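Local coordinates for 6-phosphogluconolactonase (Trypanosoma cruzi, PDB 6VYE), which catalyses the hydrolysis of 6-phosphogluconolactone to 6-phosphogluconate, the second step of the oxidative pentose phosphate pathway, at residues T42-S47 against E74-F79; R78-D83 against L111-D116; A137-I142 against R189-G194. One frame throughout, in Å; residues are numbered along the deposited sequence.

In the fold
All three contacts belong to one mixed sheet and the helices on it. Contacts 1 and 2 share Arg78 and Phe79, so strand 77-85 is gripped along both of its edges. Contact 1 is partly buried and joins two parallel inner strands at their N-terminal ends. Contact 2 is buried and joins the same strand to the loop segment 111-116. Both rest on backbone hydrogen bonds, with aromatic and aliphatic groups around them. Contact 3 is mostly buried and sets helix 128-146 against strand 191-194; there a carboxylate does the polar work. Tyr138 ties contacts 2 and 3, its hydroxyl probably hydrogen-bonding with Val113 O and Phe81 N.

Contact 1 of 3, residues T42-S47 against E74-F79; sequences TNWPLS and ERALRF
Leu46 and Ser47 lie beside Leu77 and Arg78 as parallel strand pairs, and two backbone hydrogen bonds hold them. Leu46 N donates to Ala76 O at 2.9 Å. Arg78 N donates to Leu46 O at 2.9 Å, nearly straight (169° at the hydrogen), from above the carbonyl plane. Leu46 O also takes a CA-H...O contact from Leu77. Before the strands, Trp44 lies over Ala76. Ala76 CB sits over one face of the six-membered ring, 4.2 Å from its centroid and displaced toward the rim. Glu74 O meets the edge of that ring in its plane, 3.5 Å from Trp44 CE3. The Glu74 carboxylate runs beside the indole, and its OE1 forms a salt bridge with Arg41. Helices 54-66 and 68-73 lie in the connection between the two parallel neighbours, which makes this a beta-alpha-beta crossover. A cis peptide bond precedes Pro45, just ahead of the first strand. The Pro45 ring lies against the Arg78 side chain, crossing it obliquely: Pro45 CG is 3.5 Å from Arg78 NH2. Arg78 CG is anti to the backbone N (chi1 -163°), and the chain bends at chi3, so that NE turns back toward the proline. One water joins the two residues, donating to Pro45 O at 2.7 Å and accepting from Arg78 NE at 2.9 Å in the plane of the guanidinium. Leu46 and Leu77 point to the same face of the sheet, and Leu46 CB meets Leu77 CD2 at 4.0 Å. Leu77 packs on Ile32 and Ile36 of helix 24-38.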
# COMPACT_ATOMS: atom_id res chain seq x y z
N THR A 42 -3.83 -23.78 -3.41
CA THR A 42 -4.39 -24.10 -2.07
C THR A 42 -4.15 -22.95 -1.09
O THR A 42 -4.80 -22.93 -0.08
CB THR A 42 -3.87 -25.45 -1.56
OG1 THR A 42 -2.46 -25.38 -1.49
CG2 THR A 42 -4.33 -26.61 -2.42
N ASN A 43 -3.25 -22.01 -1.38
CA ASN A 43 -2.94 -20.83 -0.53
C ASN A 43 -3.75 -19.63 -1.01
O ASN A 43 -3.83 -18.62 -0.25
CB ASN A 43 -1.46 -20.44 -0.54
CG ASN A 43 -0.58 -21.55 -0.03
OD1 ASN A 43 -0.93 -22.22 0.92
ND2 ASN A 43 0.51 -21.81 -0.71
N TRP A 44 -4.34 -19.74 -2.21
CA TRP A 44 -5.24 -18.68 -2.73
C TRP A 44 -6.50 -18.67 -1.86
O TRP A 44 -6.92 -19.71 -1.34
CB TRP A 44 -5.57 -18.89 -4.21
CG TRP A 44 -4.40 -18.92 -5.14
CD1 TRP A 44 -3.06 -18.88 -4.84
CD2 TRP A 44 -4.49 -19.03 -6.57
NE1 TRP A 44 -2.33 -18.98 -5.99
CE2 TRP A 44 -3.17 -19.07 -7.07
CE3 TRP A 44 -5.55 -19.15 -7.47
CZ2 TRP A 44 -2.88 -19.19 -8.43
CZ3 TRP A 44 -5.28 -19.25 -8.82
CH2 TRP A 44 -3.96 -19.29 -9.28
N PRO A 45 -7.16 -17.51 -1.68
CA PRO A 45 -6.72 -16.25 -2.26
C PRO A 45 -5.57 -15.64 -1.45
O PRO A 45 -5.61 -15.68 -0.23
CB PRO A 45 -7.95 -15.33 -2.17
CG PRO A 45 -8.72 -15.89 -0.99
CD PRO A 45 -8.43 -17.38 -0.95
N LEU A 46 -4.61 -15.06 -2.16
CA LEU A 46 -3.50 -14.31 -1.55
C LEU A 46 -4.02 -12.92 -1.15
O LEU A 46 -4.74 -12.26 -1.96
CB LEU A 46 -2.33 -14.22 -2.53
CG LEU A 46 -1.76 -15.54 -3.06
CD1 LEU A 46 -0.60 -15.23 -3.97
CD2 LEU A 46 -1.26 -16.43 -1.93
N SER A 47 -3.60 -12.46 0.01
CA SER A 47 -3.98 -11.13 0.55
C SER A 47 -3.18 -10.03 -0.17
O SER A 47 -1.95 -10.08 -0.18
CB SER A 47 -3.83 -11.11 2.05
OG SER A 47 -2.56 -11.56 2.43
N GLU A 74 -11.07 -17.75 -10.63
CA GLU A 74 -10.03 -18.57 -9.95
C GLU A 74 -9.78 -18.01 -8.54
O GLU A 74 -9.04 -18.67 -7.78
CB GLU A 74 -8.75 -18.71 -10.77
CG GLU A 74 -8.90 -19.51 -12.05
CD GLU A 74 -7.54 -19.89 -12.66
OE1 GLU A 74 -6.69 -20.47 -11.92
OE2 GLU A 74 -7.30 -19.56 -13.85
N ARG A 75 -10.41 -16.88 -8.18
CA ARG A 75 -10.39 -16.32 -6.80
C ARG A 75 -8.93 -16.20 -6.31
O ARG A 75 -8.64 -16.68 -5.19
CB ARG A 75 -11.22 -17.24 -5.89
CG ARG A 75 -12.67 -17.39 -6.33
CD ARG A 75 -13.49 -18.41 -5.58
NE ARG A 75 -13.26 -18.32 -4.14
CZ ARG A 75 -13.85 -17.46 -3.32
NH1 ARG A 75 -14.75 -16.61 -3.76
NH2 ARG A 75 -13.57 -17.48 -2.03
N ALA A 76 -8.02 -15.64 -7.11
CA ALA A 76 -6.58 -15.60 -6.79
C ALA A 76 -6.24 -14.59 -5.69
O ALA A 76 -5.22 -14.83 -4.99
CB ALA A 76 -5.80 -15.32 -8.04
N LEU A 77 -7.05 -13.56 -5.47
CA LEU A 77 -6.71 -12.41 -4.59
C LEU A 77 -7.88 -12.04 -3.68
O LEU A 77 -9.05 -12.01 -4.13
CB LEU A 77 -6.28 -11.18 -5.42
CG LEU A 77 -4.89 -11.23 -6.06
CD1 LEU A 77 -4.59 -9.97 -6.86
CD2 LEU A 77 -3.78 -11.47 -5.06
N ARG A 78 -7.53 -11.66 -2.46
CA ARG A 78 -8.44 -11.02 -1.49
C ARG A 78 -7.90 -9.60 -1.29
O ARG A 78 -6.73 -9.41 -0.90
CB ARG A 78 -8.51 -11.85 -0.21
CG ARG A 78 -9.69 -11.50 0.67
CD ARG A 78 -9.54 -12.15 2.05
NE ARG A 78 -9.65 -13.62 1.98
CZ ARG A 78 -10.80 -14.29 1.84
NH1 ARG A 78 -11.96 -13.68 1.73
NH2 ARG A 78 -10.77 -15.60 1.77
N PHE A 79 -8.73 -8.65 -1.70
CA PHE A 79 -8.38 -7.22 -1.85
C PHE A 79 -8.70 -6.50 -0.53
O PHE A 79 -9.89 -6.40 -0.15
CB PHE A 79 -9.13 -6.63 -3.04
CG PHE A 79 -8.73 -7.21 -4.39
CD1 PHE A 79 -7.64 -6.70 -5.07
CD2 PHE A 79 -9.49 -8.22 -4.98
CE1 PHE A 79 -7.26 -7.22 -6.29
CE2 PHE A 79 -9.11 -8.75 -6.21
CZ PHE A 79 -8.04 -8.20 -6.89
O HOH W 1 -6.76 -14.08 1.66

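Contact 2 of 3, residues R78-D83 against L111-D116; sequences RFFFGD and LVVPVD
Val113 lies over one face of the Phe80 ring. Its CB is 4.2 Å from the ring centroid, 24° off the normal and offset toward the rim, in a CH-pi contact. The two side chains run side by side and point the same way. Val113 CG1 adds a contact of 3.7 Å to Phe80 CE2. The other branch, CG2, is anti to the carbonyl carbon and reaches Arg78 CG at 4.0 Å. Leu111 crosses the Arg78 side chain at about a right angle, and its CD2 sits over one face of the guanidinium, 3.9 Å from Arg78 NH1. Between these groups the backbones join by two hydrogen bonds. Phe79 N donates to Leu111 O at 2.8 Å, almost straight (175° at the hydrogen). Val113 N donates to Phe79 O at 2.8 Å, nearly along the C=O axis. The Phe79 ring turns its edge to Leu111 O, with Phe79 CD2 3.5 Å from it, and also packs on Leu103 and Leu104 of helix 95-104. Phe81 turns the edge of its ring to Val113 O, which lies in the ring plane and is hydrogen-bonded with Tyr138 OH. Segment 111-116 thus runs parallel to strand 77-85 along the edge not taken by strand 46-50. Helix 95-104 lies in the connection between the two. The path resembles the beta-alpha-beta crossover of Rossmann-like folds, here with a single bridge at Phe79 and Val112.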
# COMPACT_ATOMS: atom_id res chain seq x y z
N ARG A 78 -7.53 -11.66 -2.46
CA ARG A 78 -8.44 -11.02 -1.49
C ARG A 78 -7.90 -9.60 -1.29
O ARG A 78 -6.73 -9.41 -0.90
CB ARG A 78 -8.51 -11.85 -0.21
CG ARG A 78 -9.69 -11.50 0.67
CD ARG A 78 -9.54 -12.15 2.05
NE ARG A 78 -9.65 -13.62 1.98
CZ ARG A 78 -10.80 -14.29 1.84
NH1 ARG A 78 -11.96 -13.68 1.73
NH2 ARG A 78 -10.77 -15.60 1.77
N PHE A 79 -8.73 -8.65 -1.70
CA PHE A 79 -8.38 -7.22 -1.85
C PHE A 79 -8.70 -6.50 -0.53
O PHE A 79 -9.89 -6.40 -0.15
CB PHE A 79 -9.13 -6.63 -3.04
CG PHE A 79 -8.73 -7.21 -4.39
CD1 PHE A 79 -7.64 -6.70 -5.07
CD2 PHE A 79 -9.49 -8.22 -4.98
CE1 PHE A 79 -7.26 -7.22 -6.29
CE2 PHE A 79 -9.11 -8.75 -6.21
CZ PHE A 79 -8.04 -8.20 -6.89
N PHE A 80 -7.66 -5.97 0.08
CA PHE A 80 -7.69 -5.07 1.26
C PHE A 80 -7.14 -3.71 0.83
O PHE A 80 -6.68 -3.59 -0.28
CB PHE A 80 -6.81 -5.65 2.37
CG PHE A 80 -7.27 -6.97 2.93
CD1 PHE A 80 -7.00 -8.17 2.28
CD2 PHE A 80 -7.95 -7.03 4.14
CE1 PHE A 80 -7.42 -9.39 2.81
CE2 PHE A 80 -8.40 -8.24 4.65
CZ PHE A 80 -8.14 -9.42 3.97
N PHE A 81 -7.19 -2.73 1.71
CA PHE A 81 -6.69 -1.36 1.43
C PHE A 81 -5.57 -1.05 2.40
O PHE A 81 -5.74 -1.31 3.60
CB PHE A 81 -7.84 -0.37 1.47
CG PHE A 81 -8.79 -0.59 0.33
CD1 PHE A 81 -8.63 0.09 -0.87
CD2 PHE A 81 -9.76 -1.58 0.42
CE1 PHE A 81 -9.49 -0.16 -1.93
CE2 PHE A 81 -10.58 -1.86 -0.66
CZ PHE A 81 -10.45 -1.13 -1.83
N GLY A 82 -4.45 -0.57 1.86
CA GLY A 82 -3.31 -0.11 2.66
C GLY A 82 -3.68 1.16 3.40
O GLY A 82 -3.12 1.41 4.43
N ASP A 83 -4.56 1.95 2.81
CA ASP A 83 -5.18 3.13 3.45
C ASP A 83 -6.51 3.45 2.79
O ASP A 83 -6.82 2.94 1.66
CB ASP A 83 -4.23 4.35 3.45
CG ASP A 83 -4.00 4.97 2.10
OD1 ASP A 83 -4.08 4.23 1.08
OD2 ASP A 83 -3.71 6.20 2.08
N LEU A 111 -14.20 -11.48 -1.47
CA LEU A 111 -12.79 -11.20 -1.85
C LEU A 111 -12.53 -9.69 -1.87
O LEU A 111 -11.43 -9.27 -2.23
CB LEU A 111 -12.50 -11.84 -3.21
CG LEU A 111 -12.46 -13.37 -3.27
CD1 LEU A 111 -11.90 -13.83 -4.63
CD2 LEU A 111 -11.66 -13.99 -2.15
N VAL A 112 -13.49 -8.89 -1.40
CA VAL A 112 -13.37 -7.41 -1.40
C VAL A 112 -13.58 -6.95 0.03
O VAL A 112 -14.66 -7.17 0.54
CB VAL A 112 -14.38 -6.78 -2.38
CG1 VAL A 112 -14.29 -5.26 -2.35
CG2 VAL A 112 -14.18 -7.32 -3.77
N VAL A 113 -12.57 -6.34 0.63
CA VAL A 113 -12.60 -6.03 2.08
C VAL A 113 -12.30 -4.55 2.27
O VAL A 113 -11.18 -4.18 2.58
CB VAL A 113 -11.61 -6.96 2.83
CG1 VAL A 113 -11.87 -6.96 4.32
CG2 VAL A 113 -11.69 -8.39 2.26
N PRO A 114 -13.30 -3.67 2.07
CA PRO A 114 -13.13 -2.23 2.26
C PRO A 114 -13.05 -1.85 3.75
O PRO A 114 -13.44 -2.64 4.59
CB PRO A 114 -14.40 -1.57 1.70
CG PRO A 114 -15.31 -2.71 1.26
CD PRO A 114 -14.68 -4.02 1.72
N VAL A 115 -12.52 -0.67 4.04
CA VAL A 115 -12.61 -0.07 5.40
C VAL A 115 -14.07 0.38 5.61
O VAL A 115 -14.63 0.99 4.70
CB VAL A 115 -11.58 1.07 5.53
CG1 VAL A 115 -11.72 1.85 6.84
CG2 VAL A 115 -10.16 0.57 5.36
N ASP A 116 -14.68 0.06 6.75
CA ASP A 116 -16.02 0.61 7.11
C ASP A 116 -15.86 2.11 7.38
O ASP A 116 -15.11 2.44 8.29
CB ASP A 116 -16.64 -0.14 8.30
CG ASP A 116 -18.17 -0.08 8.30
OD1 ASP A 116 -18.79 -0.67 7.40
OD2 ASP A 116 -18.73 0.55 9.21

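Contact 3 of 3, residues A137-I142 against R189-G194; sequences AYEKKI and RAVSVG
This is a helix-on-sheet contact, in which Glu139 of helix 128-146 grips the start of strand 191-194, one of the sheet's two outermost strands. Its carboxylate takes three donors. Ala190 N reaches OE2 of Glu139 at 3.0 Å, nearly straight (172° at the hydrogen). Arg189 NH2 makes a salt bridge with the same oxygen, Glu139 OE2, at 2.9 Å, from the opposite face of the carboxylate plane. Val191 N gives a third bond, to Glu139 OE1 at 3.1 Å, from above the plane on the Ala190 side. Glu139 CG is anti to the backbone N (chi1 -166°); the chain then bends at chi2, and the carboxylate lies against residues 189-191. The charge of Arg189 would help to balance that of the carboxylate. Below these bonds the packing is apolar: Val191 CG2 touches Glu139 CB at 3.7 Å and Ile142 CD1 at 3.9 Å. Ile142 also rests on Leu209 of the adjoining strand and on Phe80. Helix and strand run at 150°, close to antiparallel, with axes 8.4 Å apart. A helix packed nearly antiparallel to the strand beneath it is the arrangement of layered alpha/beta folds, consistent with the Rossmann-like fold of this family.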
# COMPACT_ATOMS: atom_id res chain seq x y z
N ALA A 137 -11.58 -1.40 13.97
CA ALA A 137 -12.59 -2.25 13.31
C ALA A 137 -11.92 -2.96 12.11
O ALA A 137 -12.13 -4.18 11.99
CB ALA A 137 -13.79 -1.45 12.90
N TYR A 138 -11.08 -2.25 11.34
CA TYR A 138 -10.40 -2.85 10.17
C TYR A 138 -9.36 -3.86 10.65
O TYR A 138 -9.27 -4.95 10.07
CB TYR A 138 -9.83 -1.78 9.25
CG TYR A 138 -9.58 -2.25 7.85
CD1 TYR A 138 -10.60 -2.81 7.11
CD2 TYR A 138 -8.36 -2.06 7.23
CE1 TYR A 138 -10.40 -3.21 5.80
CE2 TYR A 138 -8.14 -2.47 5.92
CZ TYR A 138 -9.16 -3.05 5.21
OH TYR A 138 -8.98 -3.47 3.92
N GLU A 139 -8.61 -3.54 11.70
CA GLU A 139 -7.66 -4.52 12.31
C GLU A 139 -8.38 -5.84 12.64
O GLU A 139 -7.83 -6.93 12.30
CB GLU A 139 -6.98 -3.93 13.55
CG GLU A 139 -5.78 -4.73 14.01
CD GLU A 139 -4.65 -3.94 14.68
OE1 GLU A 139 -4.59 -2.69 14.56
OE2 GLU A 139 -3.78 -4.59 15.29
N LYS A 140 -9.56 -5.78 13.26
CA LYS A 140 -10.30 -7.01 13.68
C LYS A 140 -10.72 -7.78 12.41
O LYS A 140 -10.60 -9.00 12.39
CB LYS A 140 -11.52 -6.66 14.55
CG LYS A 140 -11.21 -6.02 15.90
CD LYS A 140 -12.45 -5.30 16.49
CE LYS A 140 -12.16 -4.11 17.39
NZ LYS A 140 -13.03 -2.93 17.08
N LYS A 141 -11.14 -7.07 11.37
CA LYS A 141 -11.58 -7.67 10.10
C LYS A 141 -10.39 -8.42 9.48
O LYS A 141 -10.53 -9.59 9.16
CB LYS A 141 -12.17 -6.57 9.22
CG LYS A 141 -13.08 -7.04 8.10
CD LYS A 141 -13.61 -5.93 7.22
CE LYS A 141 -14.90 -5.32 7.69
NZ LYS A 141 -15.14 -4.05 6.96
N ILE A 142 -9.22 -7.77 9.38
CA ILE A 142 -7.99 -8.37 8.78
C ILE A 142 -7.61 -9.61 9.60
O ILE A 142 -7.22 -10.61 8.98
CB ILE A 142 -6.83 -7.36 8.71
CG1 ILE A 142 -7.13 -6.14 7.84
CG2 ILE A 142 -5.56 -8.08 8.24
CD1 ILE A 142 -6.07 -5.04 7.92
N ARG A 189 0.51 -2.09 16.71
CA ARG A 189 -0.80 -2.17 16.01
C ARG A 189 -0.57 -2.46 14.51
O ARG A 189 0.38 -1.92 13.93
CB ARG A 189 -1.57 -0.85 16.14
CG ARG A 189 -1.76 -0.27 17.54
CD ARG A 189 -2.23 -1.23 18.61
NE ARG A 189 -3.07 -2.30 18.11
CZ ARG A 189 -3.25 -3.47 18.73
NH1 ARG A 189 -2.68 -3.71 19.91
NH2 ARG A 189 -4.02 -4.40 18.18
N ALA A 190 -1.43 -3.28 13.89
CA ALA A 190 -1.36 -3.60 12.44
C ALA A 190 -1.89 -2.42 11.61
O ALA A 190 -1.47 -2.29 10.45
CB ALA A 190 -2.15 -4.84 12.16
N VAL A 191 -2.84 -1.65 12.18
CA VAL A 191 -3.59 -0.54 11.53
C VAL A 191 -3.61 0.67 12.48
O VAL A 191 -3.70 0.49 13.69
CB VAL A 191 -5.04 -0.94 11.20
CG1 VAL A 191 -5.67 0.06 10.24
CG2 VAL A 191 -5.15 -2.37 10.68
N SER A 192 -3.48 1.86 11.95
CA SER A 192 -3.50 3.11 12.73
C SER A 192 -4.12 4.21 11.86
O SER A 192 -4.91 3.90 10.93
CB SER A 192 -2.10 3.44 13.18
OG SER A 192 -2.13 4.48 14.13
N VAL A 193 -3.78 5.46 12.14
CA VAL A 193 -4.49 6.61 11.51
C VAL A 193 -3.45 7.66 11.15
O VAL A 193 -2.34 7.62 11.68
CB VAL A 193 -5.58 7.17 12.43
CG1 VAL A 193 -6.63 6.13 12.77
CG2 VAL A 193 -4.99 7.75 13.70
N GLY A 194 -3.82 8.55 10.25
CA GLY A 194 -2.95 9.64 9.84
C GLY A 194 -3.77 10.74 9.24
O GLY A 194 -4.83 10.43 8.61